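Halogenase (Chondromyces crocatus, PDB 3E1T) is an FAD-dependent halogenase that probably chlorinates an intermediate or precursor of the myxobacterial natural product chondrochloren. Local coordinates at residues 13-25 with 113-126. Numbering follows the deposited sequence.
Sequences IGGGPGGSTLASF and FDDMLLRNSERKGV. With FAD (flavin-adenine dinucleotide), chain C.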
loop_
_atom_site.group_PDB
_atom_site.type_symbol
_atom_site.label_atom_id
_atom_site.label_comp_id
_atom_site.label_asym_id
_atom_site.label_seq_id
_atom_site.Cartn_x
_atom_site.Cartn_y
_atom_site.Cartn_z
ATOM N N ILE A 13 -2.797 -14.575 9.834
ATOM C CA ILE A 13 -3.121 -13.590 10.846
ATOM C C ILE A 13 -3.559 -12.273 10.196
ATOM O O ILE A 13 -2.716 -11.470 9.745
ATOM C CB ILE A 13 -1.890 -13.281 11.735
ATOM C CG1 ILE A 13 -1.129 -14.570 12.107
ATOM C CG2 ILE A 13 -2.316 -12.414 12.920
ATOM C CD1 ILE A 13 0.170 -14.348 12.878
ATOM N N GLY A 14 -4.865 -12.042 10.169
ATOM C CA GLY A 14 -5.440 -10.794 9.654
ATOM C C GLY A 14 -6.249 -11.062 8.404
ATOM O O GLY A 14 -5.828 -11.837 7.559
ATOM N N GLY A 15 -7.403 -10.410 8.281
ATOM C CA GLY A 15 -8.287 -10.646 7.143
ATOM C C GLY A 15 -8.532 -9.459 6.214
ATOM O O GLY A 15 -9.589 -9.373 5.581
ATOM N N GLY A 16 -7.569 -8.540 6.135
ATOM C CA GLY A 16 -7.616 -7.464 5.146
ATOM C C GLY A 16 -7.279 -8.063 3.797
ATOM O O GLY A 16 -7.194 -9.275 3.681
ATOM N N PRO A 17 -7.088 -7.227 2.758
ATOM C CA PRO A 17 -6.835 -7.773 1.411
ATOM C C PRO A 17 -5.634 -8.699 1.295
ATOM O O PRO A 17 -5.684 -9.644 0.530
ATOM C CB PRO A 17 -6.632 -6.518 0.543
ATOM C CG PRO A 17 -7.356 -5.428 1.297
ATOM C CD PRO A 17 -7.123 -5.752 2.755
ATOM N N GLY A 18 -4.558 -8.427 2.026
ATOM C CA GLY A 18 -3.417 -9.340 2.063
ATOM C C GLY A 18 -3.792 -10.727 2.572
ATOM O O GLY A 18 -3.576 -11.724 1.889
ATOM N N GLY A 19 -4.358 -10.777 3.775
ATOM C CA GLY A 19 -4.712 -12.038 4.423
ATOM C C GLY A 19 -5.790 -12.859 3.732
ATOM O O GLY A 19 -5.606 -14.051 3.491
ATOM N N SER A 20 -6.912 -12.226 3.407
ATOM C CA SER A 20 -7.996 -12.926 2.708
ATOM C C SER A 20 -7.553 -13.454 1.344
ATOM O O SER A 20 -7.936 -14.566 0.946
ATOM C CB SER A 20 -9.211 -12.021 2.567
ATOM O OG SER A 20 -8.890 -10.889 1.788
ATOM N N THR A 21 -6.721 -12.677 0.640
ATOM C CA THR A 21 -6.231 -13.060 -0.690
ATOM C C THR A 21 -5.339 -14.305 -0.647
ATOM O O THR A 21 -5.506 -15.236 -1.457
ATOM C CB THR A 21 -5.502 -11.879 -1.406
ATOM O OG1 THR A 21 -6.424 -10.802 -1.630
ATOM C CG2 THR A 21 -4.939 -12.308 -2.740
ATOM N N LEU A 22 -4.378 -14.305 0.273
ATOM C CA LEU A 22 -3.515 -15.467 0.505
ATOM C C LEU A 22 -4.316 -16.700 0.956
ATOM O O LEU A 22 -4.143 -17.775 0.413
ATOM C CB LEU A 22 -2.448 -15.142 1.550
ATOM C CG LEU A 22 -1.676 -16.312 2.170
ATOM C CD1 LEU A 22 -0.958 -17.170 1.134
ATOM C CD2 LEU A 22 -0.688 -15.798 3.165
ATOM N N ALA A 23 -5.174 -16.529 1.954
ATOM C CA ALA A 23 -6.013 -17.633 2.435
ATOM C C ALA A 23 -6.802 -18.260 1.280
ATOM O O ALA A 23 -6.725 -19.467 1.066
ATOM C CB ALA A 23 -6.940 -17.148 3.539
ATOM N N SER A 24 -7.522 -17.435 0.516
ATOM C CA SER A 24 -8.285 -17.920 -0.639
ATOM C C SER A 24 -7.450 -18.737 -1.615
ATOM O O SER A 24 -7.868 -19.814 -2.024
ATOM C CB SER A 24 -8.960 -16.767 -1.383
ATOM O OG SER A 24 -9.827 -16.063 -0.525
ATOM N N PHE A 25 -6.272 -18.232 -1.980
ATOM C CA PHE A 25 -5.422 -18.862 -3.007
ATOM C C PHE A 25 -4.844 -20.226 -2.613
ATOM O O PHE A 25 -4.534 -21.051 -3.477
ATOM C CB PHE A 25 -4.251 -17.936 -3.394
ATOM C CG PHE A 25 -4.610 -16.842 -4.371
ATOM C CD1 PHE A 25 -5.630 -17.011 -5.301
ATOM C CD2 PHE A 25 -3.896 -15.654 -4.375
ATOM C CE1 PHE A 25 -5.944 -15.998 -6.213
ATOM C CE2 PHE A 25 -4.203 -14.637 -5.278
ATOM C CZ PHE A 25 -5.227 -14.811 -6.200
ATOM N N PHE A 113 -15.317 -3.539 0.927
ATOM C CA PHE A 113 -14.403 -4.245 0.042
ATOM C C PHE A 113 -13.706 -5.405 0.755
ATOM O O PHE A 113 -13.651 -6.516 0.224
ATOM C CB PHE A 113 -13.384 -3.269 -0.551
ATOM C CG PHE A 113 -12.419 -3.904 -1.498
ATOM C CD1 PHE A 113 -12.827 -4.299 -2.763
ATOM C CD2 PHE A 113 -11.087 -4.104 -1.128
ATOM C CE1 PHE A 113 -11.934 -4.893 -3.647
ATOM C CE2 PHE A 113 -10.184 -4.688 -2.005
ATOM C CZ PHE A 113 -10.613 -5.090 -3.272
ATOM N N ASP A 114 -13.173 -5.145 1.947
ATOM C CA ASP A 114 -12.518 -6.190 2.740
ATOM C C ASP A 114 -13.537 -7.274 3.107
ATOM O O ASP A 114 -13.257 -8.455 2.954
ATOM C CB ASP A 114 -11.886 -5.617 4.011
ATOM C CG ASP A 114 -10.701 -4.691 3.726
ATOM O OD1 ASP A 114 -10.374 -4.469 2.549
ATOM O OD2 ASP A 114 -10.096 -4.179 4.693
ATOM N N ASP A 115 -14.714 -6.851 3.582
ATOM C CA ASP A 115 -15.814 -7.773 3.934
ATOM C C ASP A 115 -16.160 -8.657 2.741
ATOM O O ASP A 115 -16.195 -9.881 2.850
ATOM C CB ASP A 115 -17.049 -7.002 4.411
ATOM C CG ASP A 115 -18.129 -7.914 4.990
ATOM O OD1 ASP A 115 -17.800 -8.815 5.801
ATOM O OD2 ASP A 115 -19.311 -7.722 4.640
ATOM N N MET A 116 -16.386 -8.025 1.594
ATOM C CA MET A 116 -16.594 -8.740 0.344
ATOM C C MET A 116 -15.498 -9.785 0.105
ATOM O O MET A 116 -15.792 -10.939 -0.214
ATOM C CB MET A 116 -16.688 -7.736 -0.811
ATOM C CG MET A 116 -16.699 -8.342 -2.194
ATOM S SD MET A 116 -17.057 -7.145 -3.506
ATOM C CE MET A 116 -16.260 -8.023 -4.842
ATOM N N LEU A 117 -14.243 -9.383 0.281
ATOM C CA LEU A 117 -13.097 -10.279 0.121
ATOM C C LEU A 117 -13.049 -11.422 1.134
ATOM O O LEU A 117 -12.643 -12.534 0.786
ATOM C CB LEU A 117 -11.770 -9.494 0.189
ATOM C CG LEU A 117 -11.357 -8.543 -0.942
ATOM C CD1 LEU A 117 -10.085 -7.778 -0.553
ATOM C CD2 LEU A 117 -11.151 -9.259 -2.263
ATOM N N LEU A 118 -13.413 -11.140 2.385
ATOM C CA LEU A 118 -13.316 -12.154 3.448
ATOM C C LEU A 118 -14.424 -13.196 3.301
ATOM O O LEU A 118 -14.195 -14.385 3.522
ATOM C CB LEU A 118 -13.342 -11.527 4.850
ATOM C CG LEU A 118 -12.841 -12.405 6.021
ATOM C CD1 LEU A 118 -11.397 -12.897 5.842
ATOM C CD2 LEU A 118 -12.961 -11.682 7.332
ATOM N N ARG A 119 -15.612 -12.737 2.914
ATOM C CA ARG A 119 -16.727 -13.627 2.577
ATOM C C ARG A 119 -16.342 -14.598 1.454
ATOM O O ARG A 119 -16.701 -15.779 1.503
ATOM C CB ARG A 119 -17.960 -12.802 2.198
ATOM C CG ARG A 119 -18.938 -12.512 3.342
ATOM C CD ARG A 119 -18.317 -11.780 4.527
ATOM N NE ARG A 119 -17.589 -12.683 5.425
ATOM C CZ ARG A 119 -17.073 -12.329 6.600
ATOM N NH1 ARG A 119 -17.197 -11.087 7.047
ATOM N NH2 ARG A 119 -16.433 -13.225 7.338
ATOM N N ASN A 120 -15.593 -14.106 0.464
ATOM C CA ASN A 120 -15.130 -14.924 -0.660
ATOM C C ASN A 120 -14.142 -15.986 -0.208
ATOM O O ASN A 120 -14.079 -17.068 -0.800
ATOM C CB ASN A 120 -14.492 -14.050 -1.746
ATOM C CG ASN A 120 -14.096 -14.845 -2.998
ATOM O OD1 ASN A 120 -14.916 -15.547 -3.585
ATOM N ND2 ASN A 120 -12.836 -14.712 -3.420
ATOM N N SER A 121 -13.362 -15.660 0.827
ATOM C CA SER A 121 -12.432 -16.607 1.452
ATOM C C SER A 121 -13.185 -17.827 1.979
ATOM O O SER A 121 -12.811 -18.965 1.694
ATOM C CB SER A 121 -11.664 -15.949 2.610
ATOM O OG SER A 121 -10.609 -15.119 2.147
ATOM N N GLU A 122 -14.234 -17.563 2.756
ATOM C CA GLU A 122 -15.078 -18.609 3.325
ATOM C C GLU A 122 -15.566 -19.547 2.237
ATOM O O GLU A 122 -15.292 -20.747 2.281
ATOM C CB GLU A 122 -16.256 -17.992 4.069
ATOM C CG GLU A 122 -15.832 -17.248 5.312
ATOM C CD GLU A 122 -16.932 -16.418 5.913
ATOM O OE1 GLU A 122 -17.873 -16.027 5.177
ATOM O OE2 GLU A 122 -16.850 -16.138 7.129
ATOM N N ARG A 123 -16.244 -18.970 1.247
ATOM C CA ARG A 123 -16.759 -19.686 0.085
ATOM C C ARG A 123 -15.686 -20.438 -0.702
ATOM O O ARG A 123 -15.997 -21.388 -1.420
ATOM C CB ARG A 123 -17.488 -18.718 -0.856
ATOM C CG ARG A 123 -18.651 -17.962 -0.210
ATOM C CD ARG A 123 -19.526 -17.303 -1.268
ATOM N NE ARG A 123 -18.778 -16.374 -2.121
ATOM C CZ ARG A 123 -18.785 -15.048 -1.993
ATOM N NH1 ARG A 123 -19.505 -14.463 -1.042
ATOM N NH2 ARG A 123 -18.066 -14.303 -2.823
ATOM N N LYS A 124 -14.431 -20.010 -0.588
ATOM C CA LYS A 124 -13.333 -20.724 -1.257
ATOM C C LYS A 124 -12.841 -21.877 -0.404
ATOM O O LYS A 124 -12.013 -22.686 -0.844
ATOM C CB LYS A 124 -12.178 -19.777 -1.621
ATOM C CG LYS A 124 -12.466 -18.868 -2.809
ATOM C CD LYS A 124 -12.609 -19.652 -4.103
ATOM C CE LYS A 124 -12.960 -18.742 -5.270
ATOM N NZ LYS A 124 -13.323 -19.530 -6.479
ATOM N N GLY A 125 -13.351 -21.937 0.823
ATOM C CA GLY A 125 -13.051 -23.035 1.732
ATOM C C GLY A 125 -12.188 -22.671 2.923
ATOM O O GLY A 125 -11.657 -23.561 3.599
ATOM N N VAL A 126 -12.030 -21.371 3.179
ATOM C CA VAL A 126 -11.170 -20.915 4.273
ATOM C C VAL A 126 -11.957 -20.889 5.574
ATOM O O VAL A 126 -13.090 -20.407 5.616
ATOM C CB VAL A 126 -10.554 -19.504 4.017
ATOM C CG1 VAL A 126 -9.751 -19.045 5.224
ATOM C CG2 VAL A 126 -9.676 -19.504 2.763
HETATM P PA FAD C . -4.705 -4.280 6.653
HETATM O O1A FAD C . -5.646 -3.750 5.603
HETATM O O2A FAD C . -4.252 -3.280 7.660
HETATM O O5B FAD C . -5.474 -5.474 7.423
HETATM C C5B FAD C . -4.836 -6.230 8.440
HETATM C C4B FAD C . -5.898 -6.924 9.299
HETATM O O4B FAD C . -5.304 -7.594 10.393
HETATM C C3B FAD C . -6.875 -5.913 9.889
HETATM O O3B FAD C . -8.178 -6.308 9.523
HETATM C C2B FAD C . -6.698 -6.016 11.389
HETATM O O2B FAD C . -7.941 -5.951 12.030
HETATM C C1B FAD C . -6.068 -7.387 11.555
HETATM N N9A FAD C . -5.188 -7.545 12.727
HETATM C C8A FAD C . -4.311 -6.647 13.280
HETATM N N7A FAD C . -3.705 -7.250 14.329
HETATM C C5A FAD C . -4.169 -8.518 14.445
HETATM C C6A FAD C . -3.906 -9.569 15.337
HETATM N N6A FAD C . -3.129 -9.396 16.414
HETATM N N1A FAD C . -4.566 -10.764 15.170
HETATM C C2A FAD C . -5.495 -10.930 14.175
HETATM N N3A FAD C . -5.753 -9.886 13.314
HETATM C C4A FAD C . -5.100 -8.709 13.440
HETATM N N1 FAD C . -3.562 1.749 -0.433
HETATM C C2 FAD C . -4.212 1.726 -1.636
HETATM O O2 FAD C . -4.182 0.686 -2.289
HETATM N N3 FAD C . -4.860 2.864 -2.083
HETATM C C4 FAD C . -4.871 4.025 -1.317
HETATM O O4 FAD C . -5.466 5.034 -1.703
HETATM C C4X FAD C . -4.198 4.050 -0.103
HETATM N N5 FAD C . -4.185 5.184 0.687
HETATM C C5X FAD C . -3.516 5.176 1.896
HETATM C C6 FAD C . -3.487 6.321 2.700
HETATM C C7 FAD C . -2.802 6.302 3.925
HETATM C C7M FAD C . -2.595 7.595 4.663
HETATM C C8 FAD C . -2.141 5.142 4.347
HETATM C C8M FAD C . -1.227 5.140 5.551
HETATM C C9 FAD C . -2.184 4.005 3.547
HETATM C C9A FAD C . -2.863 4.013 2.323
HETATM N N10 FAD C . -2.893 2.866 1.553
HETATM C C10 FAD C . -3.548 2.884 0.339
HETATM C "C1'" FAD C . -2.285 1.571 2.062
HETATM C "C2'" FAD C . -3.312 0.549 2.565
HETATM O "O2'" FAD C . -3.943 1.093 3.706
HETATM C "C3'" FAD C . -2.629 -0.772 2.954
HETATM O "O3'" FAD C . -1.538 -1.044 2.102
HETATM C "C4'" FAD C . -3.526 -2.007 2.885
HETATM O "O4'" FAD C . -4.605 -1.856 3.780
HETATM C "C5'" FAD C . -2.715 -3.243 3.273
HETATM O "O5'" FAD C . -3.581 -4.315 3.529
HETATM P P FAD C . -3.176 -5.490 4.547
HETATM O O1P FAD C . -4.014 -6.712 4.235
HETATM O O2P FAD C . -1.722 -5.818 4.421
HETATM O O3P FAD C . -3.387 -4.884 5.999
HETATM O O HOH W 1 -10.277 -8.825 3.094
HETATM O O HOH W 2 -10.803 -13.742 -1.675
#
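P17 and S20 of the dinucleotide-binding helix pack against L117 and S121 of helix 110-123, a worked example of how the glycine-rich turn of a Rossmann-type FAD domain is backed by a neighbouring helix. The two short helical segments run nearly parallel, their axes 19° apart and 8.8 Å at closest approach. G14, G16 and G19 fit the GxGxxG pattern, and the turn brings the amide N of G18 within 2.8 Å of FAD O1P in a hydrogen bond.

Apolar contacts hold both ends of the interface. L117 lays CD1 3.8 Å from P17 CB, the two side chains crossing at about a right angle, while both methyls of V126 touch A23 CB, near V33 and L35 of the parallel sheet. That valine follows G125, whose Schellman motif closes the helix.

Charge gathers beside the turn. D114 rests OD1 against the proline ring, 3.4 Å from P17 CG, and turns OD2 into salt bridges with R43 and R110; R43 is also hydrogen-bonded to FAD. An alanine in place of D114 would probably leave both arginines without this carboxylate and R43 less firmly placed beside the cofactor.

Two waters bridge polar groups of the two segments. Water 1 donates to the carbonyls of G15 and D114 and accepts from S20 OG, whose chi1 of 62° sets the hydroxyl between its own backbone N and carbonyl carbon. Farther along, S24 OG donates to S20 O, which S24 N reaches from the opposite face of the carbonyl plane. Water 2 accepts from N120 ND2 and donates to S24 OG, while S121 OG lies 2.9 Å from that same S24 OG.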